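Local coordinates for DUF3829 domain-containing protein (Bacteroides thetaiotaomicron, PDB 3RH3) that is of unknown function but is an all-helical, probably lipid-anchored protein of the DUF3829-like family, at residues Asp157-Lys169 / Ile209-Phe222. Numbering follows the deposited sequence. Where two conformers were deposited one is given.
Sequences DEPLKDQIMAMRK and IPAVTGYDEELKNF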
loop_
_atom_site.group_PDB
_atom_site.type_symbol
_atom_site.label_atom_id
_atom_site.label_comp_id
_atom_site.label_asym_id
_atom_site.label_seq_id
_atom_site.Cartn_x
_atom_site.Cartn_y
_atom_site.Cartn_z
ATOM N N ASP A 157 -19.757 -6.237 -18.776
ATOM C CA ASP A 157 -20.473 -7.430 -19.256
ATOM C C ASP A 157 -20.081 -8.708 -18.493
ATOM O O ASP A 157 -20.432 -9.813 -18.922
ATOM C CB ASP A 157 -20.226 -7.620 -20.773
ATOM C CG ASP A 157 -20.506 -6.379 -21.609
ATOM O OD1 ASP A 157 -21.639 -5.837 -21.516
ATOM O OD2 ASP A 157 -19.589 -5.939 -22.343
ATOM N N GLU A 158 -19.381 -8.557 -17.360
ATOM C CA GLU A 158 -18.944 -9.682 -16.551
ATOM C C GLU A 158 -20.058 -10.056 -15.554
ATOM O O GLU A 158 -20.462 -9.198 -14.769
ATOM C CB GLU A 158 -17.609 -9.335 -15.854
ATOM C CG GLU A 158 -16.868 -10.452 -15.128
ATOM C CD GLU A 158 -16.863 -11.876 -15.653
ATOM O OE1 GLU A 158 -16.439 -12.097 -16.811
ATOM O OE2 GLU A 158 -17.313 -12.769 -14.902
ATOM N N PRO A 159 -20.589 -11.312 -15.571
ATOM C CA PRO A 159 -21.663 -11.678 -14.611
ATOM C C PRO A 159 -21.278 -11.502 -13.134
ATOM O O PRO A 159 -22.158 -11.248 -12.322
ATOM C CB PRO A 159 -21.925 -13.156 -14.919
ATOM C CG PRO A 159 -21.437 -13.343 -16.309
ATOM C CD PRO A 159 -20.266 -12.446 -16.464
ATOM N N LEU A 160 -19.984 -11.611 -12.789
ATOM C CA LEU A 160 -19.520 -11.474 -11.404
ATOM C C LEU A 160 -18.789 -10.155 -11.150
ATOM O O LEU A 160 -17.945 -10.069 -10.234
ATOM C CB LEU A 160 -18.613 -12.651 -11.021
ATOM C CG LEU A 160 -19.154 -14.031 -11.318
ATOM C CD1 LEU A 160 -18.054 -15.036 -11.283
ATOM C CD2 LEU A 160 -20.271 -14.409 -10.353
ATOM N N LYS A 161 -19.155 -9.113 -11.909
ATOM C CA LYS A 161 -18.597 -7.764 -11.793
ATOM C C LYS A 161 -18.573 -7.297 -10.326
ATOM O O LYS A 161 -17.497 -6.947 -9.834
ATOM C CB LYS A 161 -19.411 -6.783 -12.660
ATOM C CG LYS A 161 -18.900 -5.343 -12.706
ATOM C CD LYS A 161 -19.942 -4.431 -13.327
ATOM C CE LYS A 161 -19.537 -2.987 -13.285
ATOM N NZ LYS A 161 -20.546 -2.160 -12.569
ATOM N N ASP A 162 -19.737 -7.346 -9.621
ATOM C CA ASP A 162 -19.883 -6.872 -8.236
ATOM C C ASP A 162 -18.904 -7.573 -7.292
ATOM O O ASP A 162 -18.265 -6.894 -6.483
ATOM C CB ASP A 162 -21.318 -7.061 -7.729
ATOM C CG ASP A 162 -22.407 -6.270 -8.444
ATOM O OD1 ASP A 162 -22.062 -5.391 -9.274
ATOM O OD2 ASP A 162 -23.606 -6.517 -8.156
ATOM N N GLN A 163 -18.789 -8.925 -7.425
ATOM C CA GLN A 163 -17.902 -9.759 -6.626
ATOM C C GLN A 163 -16.427 -9.342 -6.865
ATOM O O GLN A 163 -15.711 -9.101 -5.900
ATOM C CB GLN A 163 -18.133 -11.254 -6.957
ATOM C CG GLN A 163 -19.471 -11.826 -6.431
ATOM C CD GLN A 163 -20.703 -11.612 -7.307
ATOM O OE1 GLN A 163 -20.769 -10.721 -8.175
ATOM N NE2 GLN A 163 -21.756 -12.374 -7.024
ATOM N N ILE A 164 -15.990 -9.239 -8.153
ATOM C CA ILE A 164 -14.626 -8.862 -8.554
ATOM C C ILE A 164 -14.288 -7.451 -8.052
ATOM O O ILE A 164 -13.219 -7.252 -7.450
ATOM C CB ILE A 164 -14.430 -9.002 -10.090
ATOM C CG1 ILE A 164 -14.526 -10.499 -10.497
ATOM C CG2 ILE A 164 -13.075 -8.378 -10.547
ATOM C CD1 ILE A 164 -15.037 -10.773 -11.872
HETATM N N MSE A 165 -15.189 -6.487 -8.292
HETATM C CA MSE A 165 -15.045 -5.088 -7.848
HETATM C C MSE A 165 -14.853 -5.030 -6.328
HETATM O O MSE A 165 -13.973 -4.332 -5.840
HETATM C CB MSE A 165 -16.276 -4.237 -8.248
HETATM C CG MSE A 165 -16.443 -4.037 -9.751
HETATM SE SE MSE A 165 -14.899 -3.246 -10.617
HETATM C CE MSE A 165 -15.115 -1.453 -9.931
ATOM N N ALA A 166 -15.686 -5.797 -5.572
ATOM C CA ALA A 166 -15.609 -5.817 -4.109
ATOM C C ALA A 166 -14.243 -6.315 -3.627
ATOM O O ALA A 166 -13.621 -5.685 -2.760
ATOM C CB ALA A 166 -16.709 -6.682 -3.532
HETATM N N MSE A 167 -13.760 -7.417 -4.206
HETATM C CA MSE A 167 -12.470 -7.985 -3.797
HETATM C C MSE A 167 -11.341 -7.016 -4.081
HETATM O O MSE A 167 -10.519 -6.791 -3.199
HETATM C CB MSE A 167 -12.208 -9.328 -4.472
HETATM C CG MSE A 167 -13.047 -10.426 -3.916
HETATM SE SE MSE A 167 -12.566 -12.185 -4.600
HETATM C CE MSE A 167 -13.738 -12.220 -6.155
ATOM N N ARG A 168 -11.314 -6.430 -5.290
ATOM C CA ARG A 168 -10.342 -5.411 -5.672
ATOM C C ARG A 168 -10.347 -4.222 -4.675
ATOM O O ARG A 168 -9.283 -3.823 -4.219
ATOM C CB ARG A 168 -10.611 -4.900 -7.092
ATOM C CG ARG A 168 -10.218 -5.870 -8.171
ATOM C CD ARG A 168 -10.192 -5.200 -9.543
ATOM N NE ARG A 168 -9.064 -4.273 -9.733
ATOM C CZ ARG A 168 -7.807 -4.643 -9.983
ATOM N NH1 ARG A 168 -7.483 -5.931 -10.039
ATOM N NH2 ARG A 168 -6.864 -3.727 -10.165
ATOM N N LYS A 169 -11.505 -3.702 -4.307
ATOM C CA LYS A 169 -11.569 -2.564 -3.368
ATOM C C LYS A 169 -11.077 -2.946 -1.956
ATOM O O LYS A 169 -10.276 -2.204 -1.384
ATOM C CB LYS A 169 -12.964 -1.936 -3.296
ATOM C CG LYS A 169 -12.914 -0.547 -2.647
ATOM C CD LYS A 169 -14.172 0.244 -2.783
ATOM C CE LYS A 169 -13.934 1.651 -2.282
ATOM N NZ LYS A 169 -15.039 2.572 -2.669
ATOM N N ILE A 209 -23.906 -9.066 -1.600
ATOM C CA ILE A 209 -23.876 -9.204 -3.070
ATOM C C ILE A 209 -24.673 -10.459 -3.451
ATOM O O ILE A 209 -24.403 -11.533 -2.899
ATOM C CB ILE A 209 -22.452 -9.210 -3.695
ATOM C CG1 ILE A 209 -21.730 -7.865 -3.467
ATOM C CG2 ILE A 209 -22.521 -9.513 -5.191
ATOM C CD1 ILE A 209 -20.267 -7.875 -3.857
ATOM N N PRO A 210 -25.698 -10.334 -4.328
ATOM C CA PRO A 210 -26.495 -11.521 -4.675
ATOM C C PRO A 210 -25.679 -12.523 -5.493
ATOM O O PRO A 210 -24.904 -12.128 -6.372
ATOM C CB PRO A 210 -27.670 -10.946 -5.479
ATOM C CG PRO A 210 -27.153 -9.664 -6.045
ATOM C CD PRO A 210 -26.172 -9.128 -5.043
ATOM N N ALA A 211 -25.840 -13.813 -5.173
ATOM C CA ALA A 211 -25.185 -14.918 -5.863
ATOM C C ALA A 211 -25.676 -15.004 -7.314
ATOM O O ALA A 211 -26.820 -14.639 -7.608
ATOM C CB ALA A 211 -25.468 -16.222 -5.130
ATOM N N VAL A 212 -24.801 -15.452 -8.221
ATOM C CA VAL A 212 -25.121 -15.612 -9.640
ATOM C C VAL A 212 -25.133 -17.107 -9.943
ATOM O O VAL A 212 -24.194 -17.812 -9.572
ATOM C CB VAL A 212 -24.151 -14.830 -10.568
ATOM C CG1 VAL A 212 -24.671 -14.797 -12.003
ATOM C CG2 VAL A 212 -23.923 -13.406 -10.062
ATOM N N THR A 213 -26.200 -17.590 -10.601
ATOM C CA THR A 213 -26.369 -18.995 -10.953
ATOM C C THR A 213 -25.318 -19.402 -12.002
ATOM O O THR A 213 -25.074 -18.664 -12.956
ATOM C CB THR A 213 -27.815 -19.216 -11.428
ATOM O OG1 THR A 213 -28.691 -18.786 -10.388
ATOM C CG2 THR A 213 -28.120 -20.672 -11.753
ATOM N N GLY A 214 -24.705 -20.566 -11.786
ATOM C CA GLY A 214 -23.688 -21.139 -12.665
ATOM C C GLY A 214 -22.263 -20.712 -12.370
ATOM O O GLY A 214 -21.386 -20.866 -13.227
ATOM N N TYR A 215 -22.021 -20.139 -11.176
ATOM C CA TYR A 215 -20.696 -19.644 -10.765
ATOM C C TYR A 215 -20.400 -20.046 -9.307
ATOM O O TYR A 215 -19.816 -19.263 -8.561
ATOM C CB TYR A 215 -20.593 -18.101 -10.962
ATOM C CG TYR A 215 -20.801 -17.672 -12.397
ATOM C CD1 TYR A 215 -19.751 -17.692 -13.309
ATOM C CD2 TYR A 215 -22.066 -17.316 -12.865
ATOM C CE1 TYR A 215 -19.955 -17.383 -14.655
ATOM C CE2 TYR A 215 -22.277 -16.986 -14.204
ATOM C CZ TYR A 215 -21.221 -17.026 -15.098
ATOM O OH TYR A 215 -21.436 -16.698 -16.416
ATOM N N ASP A 216 -20.769 -21.285 -8.916
ATOM C CA ASP A 216 -20.580 -21.810 -7.554
ATOM C C ASP A 216 -19.090 -21.938 -7.171
ATOM O O ASP A 216 -18.736 -21.738 -6.014
ATOM C CB ASP A 216 -21.284 -23.169 -7.393
ATOM C CG ASP A 216 -22.787 -23.153 -7.670
ATOM O OD1 ASP A 216 -23.424 -22.088 -7.470
ATOM O OD2 ASP A 216 -23.326 -24.205 -8.086
ATOM N N GLU A 217 -18.227 -22.252 -8.144
ATOM C CA GLU A 217 -16.790 -22.399 -7.922
ATOM C C GLU A 217 -16.195 -21.043 -7.609
ATOM O O GLU A 217 -15.465 -20.912 -6.630
ATOM C CB GLU A 217 -16.134 -23.045 -9.158
ATOM C CG GLU A 217 -14.625 -23.144 -9.085
ATOM C CD GLU A 217 -13.985 -23.751 -10.314
ATOM O OE1 GLU A 217 -14.690 -23.969 -11.328
ATOM O OE2 GLU A 217 -12.765 -24.016 -10.258
ATOM N N GLU A 218 -16.561 -20.024 -8.395
ATOM C CA GLU A 218 -16.125 -18.639 -8.190
ATOM C C GLU A 218 -16.675 -18.102 -6.885
ATOM O O GLU A 218 -15.942 -17.417 -6.169
ATOM C CB GLU A 218 -16.550 -17.756 -9.357
ATOM C CG GLU A 218 -15.882 -18.111 -10.675
ATOM C CD GLU A 218 -16.565 -19.128 -11.576
ATOM O OE1 GLU A 218 -17.309 -20.003 -11.073
ATOM O OE2 GLU A 218 -16.305 -19.076 -12.799
ATOM N N LEU A 219 -17.935 -18.462 -6.536
ATOM C CA LEU A 219 -18.602 -18.040 -5.282
ATOM C C LEU A 219 -17.899 -18.618 -4.042
ATOM O O LEU A 219 -17.741 -17.907 -3.049
ATOM C CB LEU A 219 -20.099 -18.432 -5.284
ATOM C CG LEU A 219 -20.866 -18.329 -3.949
ATOM C CD1 LEU A 219 -21.054 -16.856 -3.519
ATOM C CD2 LEU A 219 -22.194 -19.077 -4.010
ATOM N N LYS A 220 -17.474 -19.890 -4.094
ATOM C CA LYS A 220 -16.745 -20.493 -2.982
ATOM C C LYS A 220 -15.421 -19.730 -2.749
ATOM O O LYS A 220 -15.087 -19.446 -1.602
ATOM C CB LYS A 220 -16.485 -21.989 -3.236
ATOM C CG LYS A 220 -15.906 -22.731 -2.031
ATOM C CD LYS A 220 -15.651 -24.190 -2.350
ATOM C CE LYS A 220 -15.232 -24.960 -1.125
ATOM N N ASN A 221 -14.703 -19.361 -3.831
ATOM C CA ASN A 221 -13.438 -18.641 -3.673
ATOM C C ASN A 221 -13.699 -17.174 -3.256
ATOM O O ASN A 221 -12.883 -16.608 -2.528
ATOM C CB ASN A 221 -12.537 -18.776 -4.911
ATOM C CG ASN A 221 -12.020 -20.202 -5.094
ATOM O OD1 ASN A 221 -11.230 -20.730 -4.289
ATOM N ND2 ASN A 221 -12.499 -20.888 -6.124
ATOM N N PHE A 222 -14.870 -16.603 -3.608
ATOM C CA PHE A 222 -15.243 -15.263 -3.138
ATOM C C PHE A 222 -15.515 -15.322 -1.616
ATOM O O PHE A 222 -15.031 -14.472 -0.875
ATOM C CB PHE A 222 -16.459 -14.701 -3.898
ATOM C CG PHE A 222 -16.939 -13.355 -3.391
ATOM C CD1 PHE A 222 -16.128 -12.230 -3.479
ATOM C CD2 PHE A 222 -18.206 -13.213 -2.840
ATOM C CE1 PHE A 222 -16.565 -10.995 -3.004
ATOM C CE2 PHE A 222 -18.656 -11.971 -2.412
ATOM C CZ PHE A 222 -17.827 -10.876 -2.479
#
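Phe-222 has CG anti to its backbone N (chi1 176°), which carries the ring over to helix 161-181, where one face meets Gln-163: CG of Gln-163 stands over the ring centre, 4.1 Å from the centroid, in a CH-pi contact. Met-167, a selenomethionine, brings CG and SE to the ring edge instead, a Met-aromatic contact with its SE 5.1 Å from the Phe-222 centroid. Beyond the ring, the Gln-163 chain turns at chi2 (84°) and carries its amide past CG2 of Ile-209; in the conformer given, one of two, NE2 of Gln-163 makes a weak, bent hydrogen bond to Pro-210 O (3.2 Å, 124°). Segments 161-169 and 216-222 run roughly parallel, part of the helical bundle of the DUF3829-like C-terminal domain; Ala-206 of helix 189-207 also touches Phe-222 and Ala-166. On the loop side, Ile-209 rests CD1 3.8 Å from Ala-166 CB. Leu-160, at the N-cap position of helix 161-181, splays its methyls: CD2 meets Val-212 CG2, while CD1 lies 3.7 Å from both Tyr-215 CD1 and Glu-218 CB. Pro-159 crosses Tyr-215 at about a right angle, CG 3.4 Å from OH. With an alanine at Tyr-215, Pro-159 and Leu-160 CD1 would probably lose their shared packing surface, opening a gap beside Glu-218.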